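Local atomic coordinates of Low molecular weight protein-tyrosine-phosphatase ptpA (Staphylococcus aureus, PDB entry 3ROF), a protein that removes phosphate from phosphotyrosine in proteins by hydrolysis and is probably secreted as an effector that counteracts host defences and supports survival inside macrophages. Residues 66-71 against 134-139; 85-90 against 96-101; 116-121 against 139-144. All coordinates share one frame; numbering follows the deposited sequence.

Contact 1 of 3, residues 66-71 against 134-139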
ATOM      1  N   HIS A  66      13.895   0.810  11.553  1.00 10.87           N
ATOM      2  CA  HIS A  66      14.485   0.005  10.473  1.00 12.66           C
ATOM      3  C   HIS A  66      15.163   0.857   9.382  1.00 13.44           C
ATOM      4  O   HIS A  66      15.511   0.358   8.309  1.00 13.48           O
ATOM      5  CB  HIS A  66      13.422  -0.928   9.894  1.00 11.99           C
ATOM      6  CG  HIS A  66      12.927  -1.932  10.872  1.00 11.21           C
ATOM      7  ND1 HIS A  66      13.689  -3.005  11.285  1.00 14.15           N
ATOM      8  CD2 HIS A  66      11.751  -2.032  11.526  1.00 13.58           C
ATOM      9  CE1 HIS A  66      12.998  -3.719  12.157  1.00 16.38           C
ATOM     10  NE2 HIS A  66      11.824  -3.137  12.326  1.00 13.08           N
ATOM     11  N   ASN A  67      15.344   2.145   9.671  1.00 11.93           N
ATOM     12  CA  ASN A  67      16.020   3.049   8.757  1.00 11.57           C
ATOM     13  C   ASN A  67      15.376   3.085   7.371  1.00 12.39           C
ATOM     14  O   ASN A  67      16.053   3.029   6.332  1.00 15.67           O
ATOM     15  CB  ASN A  67      17.490   2.663   8.648  1.00 21.76           C
ATOM     16  CG  ASN A  67      18.207   2.838   9.963  1.00 23.70           C
ATOM     17  OD1 ASN A  67      18.136   3.897  10.567  1.00 21.59           O
ATOM     18  ND2 ASN A  67      18.841   1.780  10.445  1.00 37.78           N
ATOM     19  N   ILE A  68      14.060   3.234   7.371  1.00  9.37           N
ATOM     20  CA  ILE A  68      13.288   3.302   6.139  1.00  8.64           C
ATOM     21  C   ILE A  68      12.749   4.738   6.024  1.00  8.08           C
ATOM     22  O   ILE A  68      11.951   5.159   6.846  1.00  8.75           O
ATOM     23  CB  ILE A  68      12.139   2.272   6.129  1.00  6.96           C
ATOM     24  CG1 ILE A  68      12.695   0.862   6.298  1.00  9.86           C
ATOM     25  CG2 ILE A  68      11.328   2.407   4.861  1.00  8.61           C
ATOM     26  CD1 ILE A  68      11.610  -0.157   6.568  1.00 11.80           C
ATOM     27  N   PRO A  69      13.148   5.499   5.003  1.00  8.48           N
ATOM     28  CA  PRO A  69      12.652   6.878   4.892  1.00  8.83           C
ATOM     29  C   PRO A  69      11.202   6.992   4.463  1.00  8.33           C
ATOM     30  O   PRO A  69      10.655   6.141   3.742  1.00  8.85           O
ATOM     31  CB  PRO A  69      13.574   7.513   3.846  1.00 12.87           C
ATOM     32  CG  PRO A  69      14.118   6.401   3.090  1.00 17.35           C
ATOM     33  CD  PRO A  69      14.092   5.161   3.930  1.00 10.73           C
ATOM     34  N   PHE A  70      10.551   8.033   4.962  1.00  7.28           N
ATOM     35  CA  PHE A  70       9.182   8.348   4.576  1.00  6.45           C
ATOM     36  C   PHE A  70       9.006   9.851   4.313  1.00  8.42           C
ATOM     37  O   PHE A  70       7.913  10.379   4.398  1.00  7.90           O
ATOM     38  CB  PHE A  70       8.156   7.829   5.601  1.00  6.73           C
ATOM     39  CG  PHE A  70       8.393   8.290   6.993  1.00  7.79           C
ATOM     40  CD1 PHE A  70       7.749   9.399   7.496  1.00 10.58           C
ATOM     41  CD2 PHE A  70       9.209   7.582   7.827  1.00  8.72           C
ATOM     42  CE1 PHE A  70       7.971   9.833   8.815  1.00 13.10           C
ATOM     43  CE2 PHE A  70       9.423   7.992   9.139  1.00 12.10           C
ATOM     44  CZ  PHE A  70       8.808   9.121   9.630  1.00 14.74           C
ATOM     45  N   ASP A  71      10.097  10.526   3.917  1.00 10.20           N
ATOM     46  CA  ASP A  71      10.078  11.965   3.643  1.00 10.48           C
ATOM     47  C   ASP A  71       8.979  12.330   2.674  1.00 12.83           C
ATOM     48  O   ASP A  71       8.857  11.728   1.615  1.00 16.39           O
ATOM     49  CB  ASP A  71      11.411  12.380   3.055  1.00 17.28           C
ATOM     50  CG  ASP A  71      12.506  12.090   3.985  1.00 18.63           C
ATOM     51  OD1 ASP A  71      12.827  13.013   4.754  1.00 22.82           O
ATOM     52  OD2 ASP A  71      12.949  10.928   4.018  1.00 21.09           O
ATOM     53  N   GLY A 134       3.373  -6.186  14.029  1.00  6.98           N
ATOM     54  CA  GLY A 134       2.688  -7.220  13.286  1.00  8.08           C
ATOM     55  C   GLY A 134       2.421  -6.814  11.863  1.00  5.91           C
ATOM     56  O   GLY A 134       2.525  -7.609  10.926  1.00  7.27           O
ATOM     57  N   VAL A 135       2.059  -5.551  11.654  1.00  5.90           N
ATOM     58  CA  VAL A 135       1.839  -5.028  10.305  1.00  5.83           C
ATOM     59  C   VAL A 135       3.133  -5.058   9.503  1.00  5.70           C
ATOM     60  O   VAL A 135       3.164  -5.479   8.339  1.00  5.46           O
ATOM     61  CB  VAL A 135       1.214  -3.621  10.362  1.00  6.92           C
ATOM     62  CG1 VAL A 135       1.168  -3.022   8.962  1.00  6.09           C
ATOM     63  CG2 VAL A 135      -0.177  -3.672  11.008  1.00  7.11           C
ATOM     64  N   TYR A 136       4.211  -4.600  10.130  1.00  5.59           N
ATOM     65  CA  TYR A 136       5.537  -4.646   9.508  1.00  5.78           C
ATOM     66  C   TYR A 136       5.856  -6.063   9.061  1.00  5.05           C
ATOM     67  O   TYR A 136       6.274  -6.284   7.919  1.00  5.66           O
ATOM     68  CB  TYR A 136       6.566  -4.128  10.517  1.00  6.45           C
ATOM     69  CG  TYR A 136       7.995  -4.184  10.049  1.00  6.66           C
ATOM     70  CD1 TYR A 136       8.527  -3.195   9.246  1.00  7.72           C
ATOM     71  CD2 TYR A 136       8.805  -5.230  10.426  1.00  8.10           C
ATOM     72  CE1 TYR A 136       9.855  -3.247   8.823  1.00  8.96           C
ATOM     73  CE2 TYR A 136      10.124  -5.316  10.012  1.00 10.55           C
ATOM     74  CZ  TYR A 136      10.642  -4.318   9.227  1.00 10.85           C
ATOM     75  OH  TYR A 136      11.968  -4.409   8.840  1.00 14.66           O
ATOM     76  N   ASP A 137       5.673  -7.050   9.937  1.00  5.89           N
ATOM     77  CA  ASP A 137       5.975  -8.428   9.599  1.00  5.74           C
ATOM     78  C   ASP A 137       5.114  -8.888   8.413  1.00  6.69           C
ATOM     79  O   ASP A 137       5.602  -9.590   7.528  1.00  5.87           O
ATOM     80  CB  ASP A 137       5.750  -9.346  10.796  1.00  8.24           C
ATOM     81  CG  ASP A 137       6.718  -9.122  11.924  1.00 11.38           C
ATOM     82  OD1 ASP A 137       7.732  -8.462  11.774  1.00 11.42           O
ATOM     83  OD2 ASP A 137       6.447  -9.664  13.028  1.00 15.80           O
ATOM     84  N   MET A 138       3.841  -8.479   8.381  1.00  5.97           N
ATOM     85  CA  MET A 138       2.964  -8.842   7.273  1.00  6.06           C
ATOM     86  C   MET A 138       3.445  -8.237   5.969  1.00  5.02           C
ATOM     87  O   MET A 138       3.497  -8.927   4.928  1.00  5.38           O
ATOM     88  CB  MET A 138       1.528  -8.413   7.569  1.00  5.71           C
ATOM     89  CG  MET A 138       0.846  -9.394   8.501  1.00  7.38           C
ATOM     90  SD  MET A 138      -0.776  -8.782   8.997  1.00  7.63           S
ATOM     91  CE  MET A 138      -1.522 -10.293   9.639  1.00 12.55           C
ATOM     92  N   VAL A 139       3.831  -6.960   5.967  1.00  4.93           N
ATOM     93  CA  VAL A 139       4.366  -6.375   4.739  1.00  5.80           C
ATOM     94  C   VAL A 139       5.640  -7.084   4.289  1.00  5.48           C
ATOM     95  O   VAL A 139       5.780  -7.419   3.111  1.00  5.56           O
ATOM     96  CB  VAL A 139       4.662  -4.862   4.933  1.00  5.69           C
ATOM     97  CG1 VAL A 139       5.301  -4.291   3.660  1.00  7.04           C
ATOM     98  CG2 VAL A 139       3.382  -4.111   5.245  1.00  6.44           C
TER
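His66 and Tyr136 meet face to face in an offset stack, their ring centroids 4.2 Å apart and their planes tilted by only 7°. The two side chains arrive from opposite directions, and the stack is displaced so that the outer end of the phenol does most of the touching. Tyr136 OH sits over the centre of the imidazole, 3.3 Å from His66 ND1, while CD2 of His66 overlies the phenol toward its rim, 3.4 Å from Tyr136 CZ. Tyr136 reaches this far because its CG stands anti to the backbone N (chi1 177°), throwing the ring outward from helix 132-153. Ile68 meets the same ring differently: its CD1 methyl approaches at the edge, near the phenol plane, 4.2 Å from Tyr136 CE1. Ile62 of helix 57-65 also touches Tyr136.

Between His66 and Ile68 in sequence lies Asn67, the positive-phi C-prime residue of the Schellman motif that ends helix 57-65; Ile68 N itself belongs to that motif. Ile68 extends onward to Ala25 and Ile26 of helix 19-33, so the turn joins three helices near the surface. The chemistry is consistent with cohesion from stacking of two nearly parallel rings, with the Ile68 methyl adding apolar contact at the phenol edge.

Contact 2 of 3, residues 85-90 against 96-101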
ATOM      1  N   ASP A  85      -1.959   1.083 -11.857  1.00  8.18           N
ATOM      2  CA  ASP A  85      -1.784  -0.215 -12.499  1.00  8.09           C
ATOM      3  C   ASP A  85      -2.059  -1.376 -11.534  1.00  6.91           C
ATOM      4  O   ASP A  85      -2.655  -2.398 -11.931  1.00  7.94           O
ATOM      5  CB  ASP A  85      -0.384  -0.356 -13.073  1.00  9.03           C
ATOM      6  CG  ASP A  85      -0.115   0.680 -14.133  1.00 10.12           C
ATOM      7  OD1 ASP A  85      -0.812   0.649 -15.153  1.00 19.05           O
ATOM      8  OD2 ASP A  85       0.714   1.581 -13.925  1.00 12.38           O
ATOM      9  N   TYR A  86      -1.605  -1.218 -10.287  1.00  6.97           N
ATOM     10  CA  TYR A  86      -1.796  -2.220  -9.251  1.00  6.28           C
ATOM     11  C   TYR A  86      -2.286  -1.517  -8.013  1.00  5.70           C
ATOM     12  O   TYR A  86      -1.716  -0.493  -7.641  1.00  7.10           O
ATOM     13  CB  TYR A  86      -0.495  -2.952  -8.933  1.00  7.67           C
ATOM     14  CG  TYR A  86       0.074  -3.622 -10.163  1.00  7.36           C
ATOM     15  CD1 TYR A  86      -0.306  -4.914 -10.524  1.00  8.51           C
ATOM     16  CD2 TYR A  86       0.947  -2.932 -11.004  1.00  7.60           C
ATOM     17  CE1 TYR A  86       0.156  -5.486 -11.715  1.00 10.65           C
ATOM     18  CE2 TYR A  86       1.415  -3.503 -12.169  1.00  8.99           C
ATOM     19  CZ  TYR A  86       1.027  -4.777 -12.494  1.00  9.33           C
ATOM     20  OH  TYR A  86       1.501  -5.338 -13.660  1.00 12.15           O
ATOM     21  N   ILE A  87      -3.343  -2.038  -7.418  1.00  6.20           N
ATOM     22  CA  ILE A  87      -3.925  -1.480  -6.182  1.00  6.44           C
ATOM     23  C   ILE A  87      -3.899  -2.608  -5.155  1.00  6.25           C
ATOM     24  O   ILE A  87      -4.464  -3.684  -5.397  1.00  7.00           O
ATOM     25  CB  ILE A  87      -5.368  -0.951  -6.402  1.00  6.09           C
ATOM     26  CG1 ILE A  87      -5.384   0.085  -7.532  1.00  8.11           C
ATOM     27  CG2 ILE A  87      -5.895  -0.362  -5.128  1.00  7.57           C
ATOM     28  CD1 ILE A  87      -6.722   0.534  -7.877  1.00 17.96           C
ATOM     29  N   VAL A  88      -3.257  -2.368  -4.018  1.00  5.14           N
ATOM     30  CA  VAL A  88      -3.039  -3.400  -3.037  1.00  5.64           C
ATOM     31  C   VAL A  88      -3.687  -2.927  -1.724  1.00  4.87           C
ATOM     32  O   VAL A  88      -3.162  -2.048  -1.025  1.00  5.16           O
ATOM     33  CB  VAL A  88      -1.549  -3.702  -2.842  1.00  5.37           C
ATOM     34  CG1 VAL A  88      -1.370  -4.802  -1.774  1.00  7.04           C
ATOM     35  CG2 VAL A  88      -0.929  -4.119  -4.184  1.00  7.32           C
ATOM     36  N   ALA A  89      -4.831  -3.526  -1.429  1.00  5.28           N
ATOM     37  CA  ALA A  89      -5.658  -3.192  -0.282  1.00  5.44           C
ATOM     38  C   ALA A  89      -5.196  -3.966   0.942  1.00  5.40           C
ATOM     39  O   ALA A  89      -4.665  -5.063   0.821  1.00  6.00           O
ATOM     40  CB  ALA A  89      -7.097  -3.568  -0.592  1.00  6.45           C
ATOM     41  N   MET A  90      -5.494  -3.431   2.137  1.00  5.34           N
ATOM     42  CA  MET A  90      -5.126  -4.128   3.357  1.00  5.38           C
ATOM     43  C   MET A  90      -6.153  -5.135   3.852  1.00  5.89           C
ATOM     44  O   MET A  90      -5.757  -6.222   4.305  1.00  6.68           O
ATOM     45  CB  MET A  90      -4.787  -3.109   4.442  1.00  5.20           C
ATOM     46  CG  MET A  90      -3.621  -2.217   4.043  1.00  6.41           C
ATOM     47  SD  MET A  90      -2.086  -3.169   3.964  1.00  6.48           S
ATOM     48  CE  MET A  90      -1.127  -2.117   2.921  1.00 13.07           C
ATOM     49  N   ASP A  96     -13.835  -3.461  -0.657  1.00  8.72           N
ATOM     50  CA  ASP A  96     -15.235  -3.119  -0.919  1.00  9.11           C
ATOM     51  C   ASP A  96     -15.368  -1.625  -1.178  1.00  7.90           C
ATOM     52  O   ASP A  96     -16.100  -1.168  -2.103  1.00  8.91           O
ATOM     53  CB  ASP A  96     -16.131  -3.504   0.258  1.00 10.16           C
ATOM     54  CG  ASP A  96     -16.190  -5.006   0.526  1.00 14.35           C
ATOM     55  OD1 ASP A  96     -15.850  -5.790  -0.377  1.00 15.93           O
ATOM     56  OD2 ASP A  96     -16.594  -5.392   1.655  1.00 17.06           O
ATOM     57  N   ASN A  97     -14.749  -0.820  -0.316  1.00  7.09           N
ATOM     58  CA  ASN A  97     -14.912   0.629  -0.421  1.00  7.39           C
ATOM     59  C   ASN A  97     -14.230   1.174  -1.699  1.00  8.09           C
ATOM     60  O   ASN A  97     -14.760   2.080  -2.340  1.00  7.08           O
ATOM     61  CB  ASN A  97     -14.361   1.363   0.810  1.00  7.07           C
ATOM     62  CG  ASN A  97     -15.070   1.023   2.138  1.00  7.63           C
ATOM     63  OD1 ASN A  97     -14.520   1.333   3.194  1.00  7.68           O
ATOM     64  ND2 ASN A  97     -16.216   0.373   2.101  1.00  9.35           N
ATOM     65  N   ILE A  98     -13.055   0.652  -2.054  1.00  6.64           N
ATOM     66  CA  ILE A  98     -12.407   1.028  -3.313  1.00  7.53           C
ATOM     67  C   ILE A  98     -13.384   0.818  -4.470  1.00  7.51           C
ATOM     68  O   ILE A  98     -13.512   1.691  -5.343  1.00  8.26           O
ATOM     69  CB  ILE A  98     -11.137   0.212  -3.526  1.00  7.35           C
ATOM     70  CG1 ILE A  98     -10.057   0.681  -2.556  1.00  6.65           C
ATOM     71  CG2 ILE A  98     -10.656   0.337  -4.950  1.00  9.22           C
ATOM     72  CD1 ILE A  98      -8.898  -0.296  -2.424  1.00  7.61           C
ATOM     73  N   LYS A  99     -14.008  -0.351  -4.546  1.00  8.36           N
ATOM     74  CA  LYS A  99     -14.847  -0.672  -5.690  1.00  8.97           C
ATOM     75  C   LYS A  99     -16.108   0.178  -5.716  1.00  8.41           C
ATOM     76  O   LYS A  99     -16.622   0.488  -6.786  1.00 10.75           O
ATOM     77  CB  LYS A  99     -15.215  -2.152  -5.718  1.00 11.47           C
ATOM     78  CG  LYS A  99     -14.021  -3.062  -5.913  1.00 16.46           C
ATOM     79  CD  LYS A  99     -14.439  -4.504  -6.153  1.00 37.50           C
ATOM     80  CE  LYS A  99     -14.923  -5.194  -4.892  1.00 51.02           C
ATOM     81  NZ  LYS A  99     -15.251  -6.633  -5.138  1.00 65.00           N
ATOM     82  N   SER A 100     -16.604   0.563  -4.547  1.00  9.41           N
ATOM     83  CA  SER A 100     -17.752   1.479  -4.466  1.00 10.10           C
ATOM     84  C   SER A 100     -17.394   2.910  -4.872  1.00  8.97           C
ATOM     85  O   SER A 100     -18.170   3.597  -5.531  1.00 11.16           O
ATOM     86  CB  SER A 100     -18.294   1.504  -3.042  1.00 11.91           C
ATOM     87  OG  SER A 100     -18.833   0.255  -2.684  1.00 21.29           O
ATOM     88  N   ILE A 101     -16.211   3.361  -4.437  1.00  8.60           N
ATOM     89  CA  ILE A 101     -15.737   4.713  -4.745  1.00  9.09           C
ATOM     90  C   ILE A 101     -15.442   4.868  -6.240  1.00  9.39           C
ATOM     91  O   ILE A 101     -15.827   5.868  -6.844  1.00 11.35           O
ATOM     92  CB  ILE A 101     -14.514   5.118  -3.889  1.00  8.69           C
ATOM     93  CG1 ILE A 101     -14.899   5.234  -2.407  1.00  8.58           C
ATOM     94  CG2 ILE A 101     -13.913   6.414  -4.400  1.00  8.83           C
ATOM     95  CD1 ILE A 101     -13.694   5.161  -1.491  1.00  7.64           C
TER
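The beta-alpha-beta unit made of strand 86-89, helix 92-101 and strand 108-111 contains here a small apolar contact between its first strand and the helix that follows. Ile98 supplies the whole of the helix side. Its CD1 methyl faces the sheet and lies 4.0 Å from CG2 of Ile87 and 4.2 Å from CB of Ala89. Those two residues are two apart along the strand, so their side chains lie on the same face of the sheet, whereas Val88 between them turns to the other face. The backbones stay well apart, Ala89 CA and Ile98 CA being 8.5 Å from each other, and the isoleucine bridges that separation.

The torsions explain the reach. Ile98 carries CG1 anti to its carbonyl carbon (chi1 -72°) and extends the branch through a nearly trans chi2 of 164°, placing CD1 at the far end. Ile87 answers with its shorter branch, and the two isoleucines slide past one another in opposite directions. All three touching residues are buried. Around them, Val12 of strand 7-13 and Leu109 of strand 108-111 each touch both Ile87 and Ile98, so the helix residue packs over three neighbouring strands.

Ala89 also lies about 8 Å, side chain to side chain, from Cys13 and Arg19, the presumed nucleophile and a second presumed active-site residue. A helix laid by an aliphatic side chain on a parallel sheet with strand order 2-1-3-4 is typical of the Rossmann-like alpha/beta fold of low molecular weight phosphotyrosine phosphatases.

Contact 3 of 3, residues 116-121 against 139-144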
ATOM      1  N   SER A 116       1.414 -13.457   0.357  1.00  6.35           N
ATOM      2  CA  SER A 116       2.027 -13.945   1.559  1.00  7.41           C
ATOM      3  C   SER A 116       1.623 -15.389   1.838  1.00  7.99           C
ATOM      4  O   SER A 116       0.487 -15.806   1.579  1.00  9.97           O
ATOM      5  CB  SER A 116       1.612 -13.075   2.748  1.00  7.19           C
ATOM      6  OG  SER A 116       2.119 -13.573   3.966  1.00  8.36           O
ATOM      7  N   ASN A 117       2.564 -16.126   2.425  1.00  8.12           N
ATOM      8  CA  ASN A 117       2.265 -17.458   2.930  1.00  8.93           C
ATOM      9  C   ASN A 117       1.567 -17.445   4.288  1.00 12.48           C
ATOM     10  O   ASN A 117       1.157 -18.515   4.768  1.00 15.49           O
ATOM     11  CB  ASN A 117       3.528 -18.322   3.005  1.00 12.81           C
ATOM     12  CG  ASN A 117       4.493 -17.892   4.116  1.00 22.89           C
ATOM     13  OD1 ASN A 117       4.164 -17.066   4.969  1.00 27.56           O
ATOM     14  ND2 ASN A 117       5.704 -18.456   4.097  1.00 38.42           N
ATOM     15  N   MET A 118       1.448 -16.281   4.916  1.00 12.84           N
ATOM     16  CA  MET A 118       0.709 -16.224   6.165  1.00 14.64           C
ATOM     17  C   MET A 118      -0.734 -16.653   5.939  1.00 15.74           C
ATOM     18  O   MET A 118      -1.299 -16.434   4.885  1.00 16.41           O
ATOM     19  CB  MET A 118       0.763 -14.814   6.767  1.00 17.00           C
ATOM     20  CG  MET A 118       2.151 -14.406   7.191  1.00 19.73           C
ATOM     21  SD  MET A 118       2.252 -12.770   7.918  1.00 16.01           S
ATOM     22  CE  MET A 118       1.434 -13.064   9.475  1.00 27.07           C
ATOM     23  N   GLU A 119      -1.326 -17.294   6.943  1.00 17.30           N
ATOM     24  CA  GLU A 119      -2.697 -17.812   6.825  1.00 18.52           C
ATOM     25  C   GLU A 119      -3.738 -16.696   6.771  1.00 17.88           C
ATOM     26  O   GLU A 119      -4.806 -16.849   6.170  1.00 20.62           O
ATOM     27  CB  GLU A 119      -3.009 -18.762   7.974  1.00 32.63           C
ATOM     28  N   GLU A 120      -3.399 -15.558   7.369  1.00 20.06           N
ATOM     29  CA  GLU A 120      -4.296 -14.426   7.448  1.00 18.56           C
ATOM     30  C   GLU A 120      -4.631 -13.886   6.055  1.00 16.29           C
ATOM     31  O   GLU A 120      -3.786 -13.924   5.157  1.00 15.52           O
ATOM     32  CB  GLU A 120      -3.646 -13.300   8.264  1.00 19.03           C
ATOM     33  CG  GLU A 120      -3.600 -13.543   9.776  1.00 24.59           C
ATOM     34  CD  GLU A 120      -2.362 -14.281  10.250  1.00 23.80           C
ATOM     35  OE1 GLU A 120      -1.544 -14.712   9.420  1.00 21.36           O
ATOM     36  OE2 GLU A 120      -2.229 -14.452  11.489  1.00 27.38           O
ATOM     37  N   SER A 121      -5.851 -13.373   5.895  1.00 21.38           N
ATOM     38  CA  SER A 121      -6.278 -12.743   4.637  1.00 18.91           C
ATOM     39  C   SER A 121      -6.189 -11.216   4.696  1.00  8.74           C
ATOM     40  O   SER A 121      -5.958 -10.582   3.668  1.00  7.58           O
ATOM     41  CB  SER A 121      -7.728 -13.130   4.303  1.00 20.93           C
ATOM     42  N   VAL A 139       3.831  -6.960   5.967  1.00  4.93           N
ATOM     43  CA  VAL A 139       4.366  -6.375   4.739  1.00  5.80           C
ATOM     44  C   VAL A 139       5.640  -7.084   4.289  1.00  5.48           C
ATOM     45  O   VAL A 139       5.780  -7.419   3.111  1.00  5.56           O
ATOM     46  CB  VAL A 139       4.662  -4.862   4.933  1.00  5.69           C
ATOM     47  CG1 VAL A 139       5.301  -4.291   3.660  1.00  7.04           C
ATOM     48  CG2 VAL A 139       3.382  -4.111   5.245  1.00  6.44           C
ATOM     49  N   LEU A 140       6.545  -7.379   5.217  1.00  5.31           N
ATOM     50  CA  LEU A 140       7.769  -8.078   4.827  1.00  5.57           C
ATOM     51  C   LEU A 140       7.457  -9.448   4.242  1.00  6.10           C
ATOM     52  O   LEU A 140       8.161  -9.931   3.348  1.00  8.61           O
ATOM     53  CB  LEU A 140       8.736  -8.215   6.007  1.00  6.81           C
ATOM     54  CG  LEU A 140       9.835  -7.165   6.015  1.00  7.71           C
ATOM     55  CD1 LEU A 140       9.286  -5.750   6.100  1.00  8.11           C
ATOM     56  CD2 LEU A 140      10.782  -7.466   7.158  1.00 11.92           C
ATOM     57  N   SER A 141       6.394 -10.109   4.694  1.00  6.10           N
ATOM     58  CA  SER A 141       6.083 -11.431   4.205  1.00  6.77           C
ATOM     59  C   SER A 141       5.599 -11.403   2.754  1.00  5.73           C
ATOM     60  O   SER A 141       5.674 -12.411   2.058  1.00  6.09           O
ATOM     61  CB  SER A 141       5.074 -12.111   5.101  1.00  8.01           C
ATOM     62  OG  SER A 141       3.733 -11.683   4.884  1.00  7.50           O
ATOM     63  N   SER A 142       5.113 -10.248   2.326  1.00  5.39           N
ATOM     64  CA  SER A 142       4.546 -10.060   0.983  1.00  5.49           C
ATOM     65  C   SER A 142       5.424  -9.314  -0.005  1.00  5.03           C
ATOM     66  O   SER A 142       5.185  -9.425  -1.205  1.00  5.11           O
ATOM     67  CB  SER A 142       3.237  -9.279   1.075  1.00  6.43           C
ATOM     68  OG  SER A 142       2.235 -10.033   1.688  1.00 17.25           O
ATOM     69  N   CYS A 143       6.400  -8.543   0.488  1.00  5.59           N
ATOM     70  CA  CYS A 143       6.964  -7.485  -0.320  1.00  4.92           C
ATOM     71  C   CYS A 143       7.719  -8.022  -1.541  1.00  4.81           C
ATOM     72  O   CYS A 143       7.449  -7.564  -2.659  1.00  5.24           O
ATOM     73  CB  CYS A 143       7.866  -6.619   0.562  1.00  5.96           C
ATOM     74  SG  CYS A 143       8.460  -5.121  -0.259  1.00  6.80           S
ATOM     75  N   ASP A 144       8.652  -8.938  -1.342  1.00  5.06           N
ATOM     76  CA  ASP A 144       9.396  -9.423  -2.520  1.00  4.90           C
ATOM     77  C   ASP A 144       8.488 -10.192  -3.480  1.00  4.84           C
ATOM     78  O   ASP A 144       8.696 -10.114  -4.695  1.00  5.38           O
ATOM     79  CB  ASP A 144      10.556 -10.277  -2.112  1.00  5.36           C
ATOM     80  CG  ASP A 144      11.716  -9.457  -1.592  1.00  6.08           C
ATOM     81  OD1 ASP A 144      11.970  -8.382  -2.126  1.00  6.02           O
ATOM     82  OD2 ASP A 144      12.462  -9.973  -0.715  1.00 11.91           O
TER
HETATM   83  O   HOH W   1       5.241 -15.182   2.216  1.00  9.01           O
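Ser116 holds OG anti to the backbone N (chi1 176°), and Ser141 turns its own OG between its backbone N and carbonyl carbon (chi1 79°); together these rotations bring the two hydroxyls to 2.6 Å, OG to OG. The Ser116 hydroxyl belongs to an ST turn, a short loop closed when a serine or threonine side chain accepts from the amide two residues on. Here Met118 N donates to Ser116 OG at 2.9 Å, with an N-H...O angle of 161°. In the bond between the serines Ser116 OG is the donor, so one oxygen is gripped twice, accepting a hydrogen bond from its own loop and donating one to Ser141 of helix 132-153. Ser141 OG is bonded in addition to Met138 O within that helix.

Met118 bends at chi3 and lays its sulfur beside the same hydroxyl, SD lying 3.5 Å from Ser141 OG. On the other flank, CB of Ser116 comes 3.3 Å from OG of Ser142, a buried hydroxyl hydrogen-bonded to Leu112 O. A polar seam thus pins the loop preceding helix 126-129 to the long helix. A single water completes it, accepting from Asn117 N and donating to Ser141 O, each at 2.8 Å.

Together the three contacts illustrate how chemistry follows position in an alpha/beta fold. Contact 2 is the buried one, purely aliphatic, tying strand 86-89 to the helix of its own crossover. Contacts 1 and 3 share helix 132-153 and overlap at Val139, fastening it to two different loops: contact 1, at the surface, by aromatic stacking, and contact 3, partly buried, by hydroxyls and a water. These two touch directly where Met138 packs on Met118 and Glu120, and their segments alternate along the chain. Contact 2 is nested inside the loop that contact 1 closes, yet their centres lie about 21 Å apart on opposite sides of the chain's centre.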